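Local coordinates for L-threonine-O-3-phosphate decarboxylase (Porphyromonas gingivalis, PDB 3FKD) that catalyses the decarboxylation of L-threonine-O-3-phosphate, most likely with pyridoxal 5'-phosphate as cofactor, at the interface of chains A and B. Coordinates in Å, arbitrary orientation; residue numbers count along the deposited sequence, not the author numbering. Chains: chain A/B, L-threonine-O-3-phosphate decarboxylase.

Contact 1: the interface of chains A and B. Residues chain A 24, 196-197, 202-203, 205; chain B 44-48.
B:Tyr47 lies with one face of its phenol ring against A:Pro202, whose CB stands 3.6 Å from the ring centroid and is displaced toward the rim on the side of CE2. This is a CH-pi contact, and proline suits it because its rigid ring offers a fixed C-H surface to the aromatic cloud. The phenol is set by a CG anti to the carbonyl carbon (chi1 -79°), and it reaches past A:Pro202 toward the start of helix 196-199. On its way B:Tyr47 CE2 passes A:Val24 CG2 at 4.0 Å, while at the tip the hydroxyl B:Tyr47 OH meets A:His197 CE1 at 3.5 Å, the two side chains crossing nearly at right angles.

Among the polar contacts, the amide N of A:Gly203 donates to B:Ile44 O at 3.1 Å. Glycine, with no side chain, lets the backbone of the 3-10 helix 41-45 come close. Within chain A, the guanidinium NH1 of A:Arg205 donates to A:Pro202 O at 3.0 Å, the acceptor lying 18° out of the guanidinium plane; this bond helps fix that long chain. Water 1 then joins three side chains: A:Ser196 OG at 2.9 Å, A:Arg205 NH1 at 3.2 Å and B:Tyr47 OH at 3.0 Å.

In class I and II aminotransferases the equivalent arginine, and a tyrosine lent by the neighbouring subunit, hold the cofactor phosphate. A:His197, eight residues before A:Arg205, occupies the position that usually holds the Schiff-base lysine; the structure alone does not show how the cofactor would be bound. The patch probably completes each active site with a residue of the partner.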
loop_
_atom_site.group_PDB
_atom_site.type_symbol
_atom_site.label_atom_id
_atom_site.label_comp_id
_atom_site.label_asym_id
_atom_site.label_seq_id
_atom_site.Cartn_x
_atom_site.Cartn_y
_atom_site.Cartn_z
ATOM N N VAL A 24 1.595 -12.849 -14.768
ATOM C CA VAL A 24 0.202 -12.434 -14.672
ATOM C C VAL A 24 -0.673 -13.009 -15.809
ATOM O O VAL A 24 -0.339 -12.898 -16.973
ATOM C CB VAL A 24 0.109 -10.882 -14.636
ATOM C CG1 VAL A 24 -1.333 -10.408 -14.639
ATOM C CG2 VAL A 24 0.890 -10.330 -13.414
ATOM N N SER A 196 -3.578 -9.884 -8.037
ATOM C CA SER A 196 -2.768 -9.410 -9.161
ATOM C C SER A 196 -2.670 -10.391 -10.330
ATOM O O SER A 196 -2.750 -9.976 -11.478
ATOM C CB SER A 196 -1.335 -9.058 -8.749
ATOM O OG SER A 196 -1.228 -8.595 -7.441
ATOM N N HIS A 197 -2.447 -11.675 -10.021
ATOM C CA HIS A 197 -2.004 -12.661 -11.020
ATOM C C HIS A 197 -3.141 -13.298 -11.798
ATOM O O HIS A 197 -3.139 -13.231 -13.015
ATOM C CB HIS A 197 -1.163 -13.752 -10.373
ATOM C CG HIS A 197 -0.001 -13.226 -9.597
ATOM N ND1 HIS A 197 1.195 -12.861 -10.189
ATOM C CD2 HIS A 197 0.152 -13.011 -8.275
ATOM C CE1 HIS A 197 2.023 -12.435 -9.263
ATOM N NE2 HIS A 197 1.415 -12.518 -8.091
ATOM N N PRO A 202 -2.539 -6.325 -11.225
ATOM C CA PRO A 202 -1.336 -6.046 -10.436
ATOM C C PRO A 202 -1.248 -4.581 -9.949
ATOM O O PRO A 202 -0.731 -4.335 -8.865
ATOM C CB PRO A 202 -0.177 -6.336 -11.419
ATOM C CG PRO A 202 -0.774 -6.572 -12.730
ATOM C CD PRO A 202 -2.255 -6.457 -12.665
ATOM N N GLY A 203 -1.747 -3.642 -10.750
ATOM C CA GLY A 203 -1.713 -2.237 -10.408
ATOM C C GLY A 203 -2.664 -1.787 -9.300
ATOM O O GLY A 203 -2.475 -0.733 -8.732
ATOM N N ARG A 205 -3.046 -3.450 -6.455
ATOM C CA ARG A 205 -2.408 -3.806 -5.174
ATOM C C ARG A 205 -3.373 -4.353 -4.156
ATOM O O ARG A 205 -3.658 -3.693 -3.200
ATOM C CB ARG A 205 -1.674 -2.609 -4.557
ATOM C CG ARG A 205 -0.819 -1.788 -5.568
ATOM C CD ARG A 205 0.246 -2.610 -6.392
ATOM N NE ARG A 205 1.156 -3.360 -5.550
ATOM C CZ ARG A 205 1.273 -4.689 -5.534
ATOM N NH1 ARG A 205 0.548 -5.452 -6.350
ATOM N NH2 ARG A 205 2.145 -5.267 -4.705
ATOM N N ILE B 44 -4.056 -0.401 -14.363
ATOM C CA ILE B 44 -4.270 -1.392 -13.310
ATOM C C ILE B 44 -3.893 -2.822 -13.748
ATOM O O ILE B 44 -3.922 -3.751 -12.947
ATOM C CB ILE B 44 -5.712 -1.372 -12.787
ATOM C CG1 ILE B 44 -6.679 -1.975 -13.798
ATOM C CG2 ILE B 44 -6.118 0.035 -12.397
ATOM C CD1 ILE B 44 -8.088 -2.252 -13.183
ATOM N N ARG B 45 -3.535 -2.969 -15.019
ATOM C CA ARG B 45 -3.104 -4.240 -15.572
ATOM C C ARG B 45 -1.585 -4.458 -15.450
ATOM O O ARG B 45 -1.090 -5.530 -15.730
ATOM C CB ARG B 45 -3.478 -4.314 -17.047
ATOM C CG ARG B 45 -4.949 -4.338 -17.364
ATOM C CD ARG B 45 -5.073 -3.824 -18.760
ATOM N NE ARG B 45 -6.446 -3.536 -19.124
ATOM C CZ ARG B 45 -7.124 -4.215 -20.043
ATOM N NH1 ARG B 45 -6.542 -5.223 -20.685
ATOM N NH2 ARG B 45 -8.389 -3.906 -20.314
ATOM N N HIS B 46 -0.853 -3.432 -15.038
ATOM C CA HIS B 46 0.584 -3.544 -14.890
ATOM C C HIS B 46 0.999 -3.100 -13.507
ATOM O O HIS B 46 0.314 -2.337 -12.858
ATOM C CB HIS B 46 1.288 -2.691 -15.929
ATOM C CG HIS B 46 0.729 -2.869 -17.295
ATOM N ND1 HIS B 46 -0.063 -1.916 -17.908
ATOM C CD2 HIS B 46 0.788 -3.914 -18.153
ATOM C CE1 HIS B 46 -0.447 -2.357 -19.090
ATOM N NE2 HIS B 46 0.045 -3.571 -19.256
ATOM N N TYR B 47 2.157 -3.599 -13.092
ATOM C CA TYR B 47 2.841 -3.163 -11.890
ATOM C C TYR B 47 3.124 -1.662 -11.955
ATOM O O TYR B 47 3.463 -1.156 -13.022
ATOM C CB TYR B 47 4.122 -4.010 -11.688
ATOM C CG TYR B 47 3.751 -5.336 -11.090
ATOM C CD1 TYR B 47 3.615 -5.487 -9.722
ATOM C CD2 TYR B 47 3.443 -6.419 -11.894
ATOM C CE1 TYR B 47 3.212 -6.690 -9.167
ATOM C CE2 TYR B 47 3.050 -7.617 -11.354
ATOM C CZ TYR B 47 2.924 -7.748 -9.996
ATOM O OH TYR B 47 2.526 -8.946 -9.460
ATOM N N PRO B 48 2.958 -0.947 -10.822
ATOM C CA PRO B 48 3.487 0.414 -10.756
ATOM C C PRO B 48 4.994 0.324 -10.685
ATOM O O PRO B 48 5.463 -0.740 -10.285
ATOM C CB PRO B 48 3.006 0.934 -9.389
ATOM C CG PRO B 48 2.340 -0.160 -8.721
ATOM C CD PRO B 48 2.539 -1.433 -9.505
HETATM O O HOH W 1 1.546 -8.469 -6.713
#

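Contact 2: the interface of chains A and B. Residues chain A 77, 81, 99, 101, 205; chain B 224-226.
B:Trp226 turns its CG anti to the carbonyl carbon (chi1 -49°), and A:Phe99 holds its CG anti to the backbone N (chi1 -169°); the two aromatic side chains reach toward each other tip to tip, with A:Phe99 CZ lying 3.7 Å from B:Trp226 CZ3. The hydroxyl OG1 of A:Thr77 lies beside their meeting point, in plane at the edge of the phenylalanine ring and 3.3 Å from B:Trp226 CZ3. A short side chain such as threonine can sit close at the ring edge while bringing a polar atom beside two aromatic rings.

At the backbone end of the tryptophan, A:Arg205 NE donates to B:Trp226 O at 2.7 Å, an almost straight bond (173° at H) that falls on a lone pair of the carbonyl and in the guanidinium plane. The guanidinium also packs against the tryptophan methylene, A:Arg205 CZ lying 3.5 Å from B:Trp226 CB, with its plane steeply inclined to the indole.

B:Pro225 and B:Thr224 carry the contact onward. The methyl CG2 of B:Thr224 sits over one face of the A:Tyr81 ring, 3.8 Å from its centroid, a CH-pi contact of a compact methyl group. B:Pro225 CG touches the carboxylate of A:Glu101, 3.3 Å from OE1. A:Tyr81 OH donates to A:Glu101 OE1 at 2.8 Å, meeting it nearly along the C-O axis, which helps hold the carboxylate's rotation, with the proline alongside and running the opposite way.

Chain A presents this surface from helix 75-86, the start of helix 100-108 and the loop just before it, with A:Arg205 added after the 3-10 helix 202-204; chain B supplies a loop between helices 213-220 and 230-241.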
loop_
_atom_site.group_PDB
_atom_site.type_symbol
_atom_site.label_atom_id
_atom_site.label_comp_id
_atom_site.label_asym_id
_atom_site.label_seq_id
_atom_site.Cartn_x
_atom_site.Cartn_y
_atom_site.Cartn_z
ATOM N N THR A 77 2.537 -9.036 -1.862
ATOM C CA THR A 77 3.850 -8.633 -1.341
ATOM C C THR A 77 3.773 -7.972 0.071
ATOM O O THR A 77 4.465 -8.403 0.993
ATOM C CB THR A 77 4.625 -7.702 -2.318
ATOM O OG1 THR A 77 4.856 -8.360 -3.558
ATOM C CG2 THR A 77 5.946 -7.308 -1.738
ATOM N N TYR A 81 5.865 -9.115 3.938
ATOM C CA TYR A 81 6.505 -8.178 4.819
ATOM C C TYR A 81 5.786 -8.042 6.179
ATOM O O TYR A 81 6.431 -7.989 7.236
ATOM C CB TYR A 81 6.526 -6.851 4.092
ATOM C CG TYR A 81 7.631 -6.756 3.081
ATOM C CD1 TYR A 81 8.915 -6.329 3.454
ATOM C CD2 TYR A 81 7.427 -7.122 1.767
ATOM C CE1 TYR A 81 9.941 -6.250 2.536
ATOM C CE2 TYR A 81 8.441 -7.016 0.839
ATOM C CZ TYR A 81 9.694 -6.581 1.240
ATOM O OH TYR A 81 10.699 -6.497 0.315
ATOM N N PHE A 99 10.182 -16.250 -5.651
ATOM C CA PHE A 99 9.895 -14.814 -5.589
ATOM C C PHE A 99 10.836 -14.107 -4.582
ATOM O O PHE A 99 10.853 -14.447 -3.415
ATOM C CB PHE A 99 8.403 -14.622 -5.211
ATOM C CG PHE A 99 7.899 -13.225 -5.365
ATOM C CD1 PHE A 99 8.092 -12.524 -6.547
ATOM C CD2 PHE A 99 7.192 -12.628 -4.357
ATOM C CE1 PHE A 99 7.602 -11.243 -6.696
ATOM C CE2 PHE A 99 6.712 -11.336 -4.494
ATOM C CZ PHE A 99 6.926 -10.649 -5.654
ATOM N N GLU A 101 10.887 -11.657 -2.989
ATOM C CA GLU A 101 10.243 -10.954 -1.909
ATOM C C GLU A 101 10.097 -11.742 -0.609
ATOM O O GLU A 101 9.969 -11.127 0.445
ATOM C CB GLU A 101 8.916 -10.373 -2.399
ATOM C CG GLU A 101 9.109 -9.432 -3.612
ATOM C CD GLU A 101 9.922 -8.201 -3.267
ATOM O OE1 GLU A 101 9.876 -7.757 -2.093
ATOM O OE2 GLU A 101 10.609 -7.680 -4.178
ATOM N N ARG A 205 -3.046 -3.450 -6.455
ATOM C CA ARG A 205 -2.408 -3.806 -5.174
ATOM C C ARG A 205 -3.373 -4.353 -4.156
ATOM O O ARG A 205 -3.658 -3.693 -3.200
ATOM C CB ARG A 205 -1.674 -2.609 -4.557
ATOM C CG ARG A 205 -0.819 -1.788 -5.568
ATOM C CD ARG A 205 0.246 -2.610 -6.392
ATOM N NE ARG A 205 1.156 -3.360 -5.550
ATOM C CZ ARG A 205 1.273 -4.689 -5.534
ATOM N NH1 ARG A 205 0.548 -5.452 -6.350
ATOM N NH2 ARG A 205 2.145 -5.267 -4.705
ATOM N N THR B 224 8.872 -0.919 1.000
ATOM C CA THR B 224 8.515 -2.155 0.316
ATOM C C THR B 224 8.107 -1.880 -1.131
ATOM O O THR B 224 7.559 -0.844 -1.433
ATOM C CB THR B 224 7.412 -2.898 1.096
ATOM O OG1 THR B 224 6.166 -2.210 0.946
ATOM C CG2 THR B 224 7.795 -3.004 2.604
ATOM N N PRO B 225 8.394 -2.809 -2.044
ATOM C CA PRO B 225 8.095 -2.532 -3.463
ATOM C C PRO B 225 6.585 -2.532 -3.754
ATOM O O PRO B 225 5.860 -3.341 -3.129
ATOM C CB PRO B 225 8.731 -3.714 -4.207
ATOM C CG PRO B 225 9.182 -4.703 -3.140
ATOM C CD PRO B 225 8.739 -4.216 -1.800
ATOM N N TRP B 226 6.144 -1.663 -4.682
ATOM C CA TRP B 226 4.754 -1.623 -5.148
ATOM C C TRP B 226 3.796 -1.304 -4.020
ATOM O O TRP B 226 2.696 -1.815 -4.004
ATOM C CB TRP B 226 4.320 -2.965 -5.739
ATOM C CG TRP B 226 5.275 -3.553 -6.734
ATOM C CD1 TRP B 226 5.679 -2.994 -7.901
ATOM C CD2 TRP B 226 5.939 -4.824 -6.644
ATOM N NE1 TRP B 226 6.558 -3.818 -8.535
ATOM C CE2 TRP B 226 6.730 -4.957 -7.792
ATOM C CE3 TRP B 226 5.953 -5.855 -5.689
ATOM C CZ2 TRP B 226 7.540 -6.082 -8.030
ATOM C CZ3 TRP B 226 6.751 -6.991 -5.930
ATOM C CH2 TRP B 226 7.523 -7.090 -7.101
#

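Contact 1 and contact 2 have C-alpha centres about 12 Å apart and share A:Arg205, whose guanidinium works in both directions: NH1 serves contact 1 while NE serves contact 2. Two separate stretches of chain B thus meet one arginine of chain A: the loop before helix 230-241, with B:Trp226, is bonded directly, whereas B:Tyr47, just after the 3-10 helix 41-45, is reached through a water. Because the interface is two-fold symmetric, both contacts recur with the chains exchanged. Dimer formation and the shaping of the two probable cofactor sites would then be coupled, as is usual for this family, whose active sites lie at the subunit boundary.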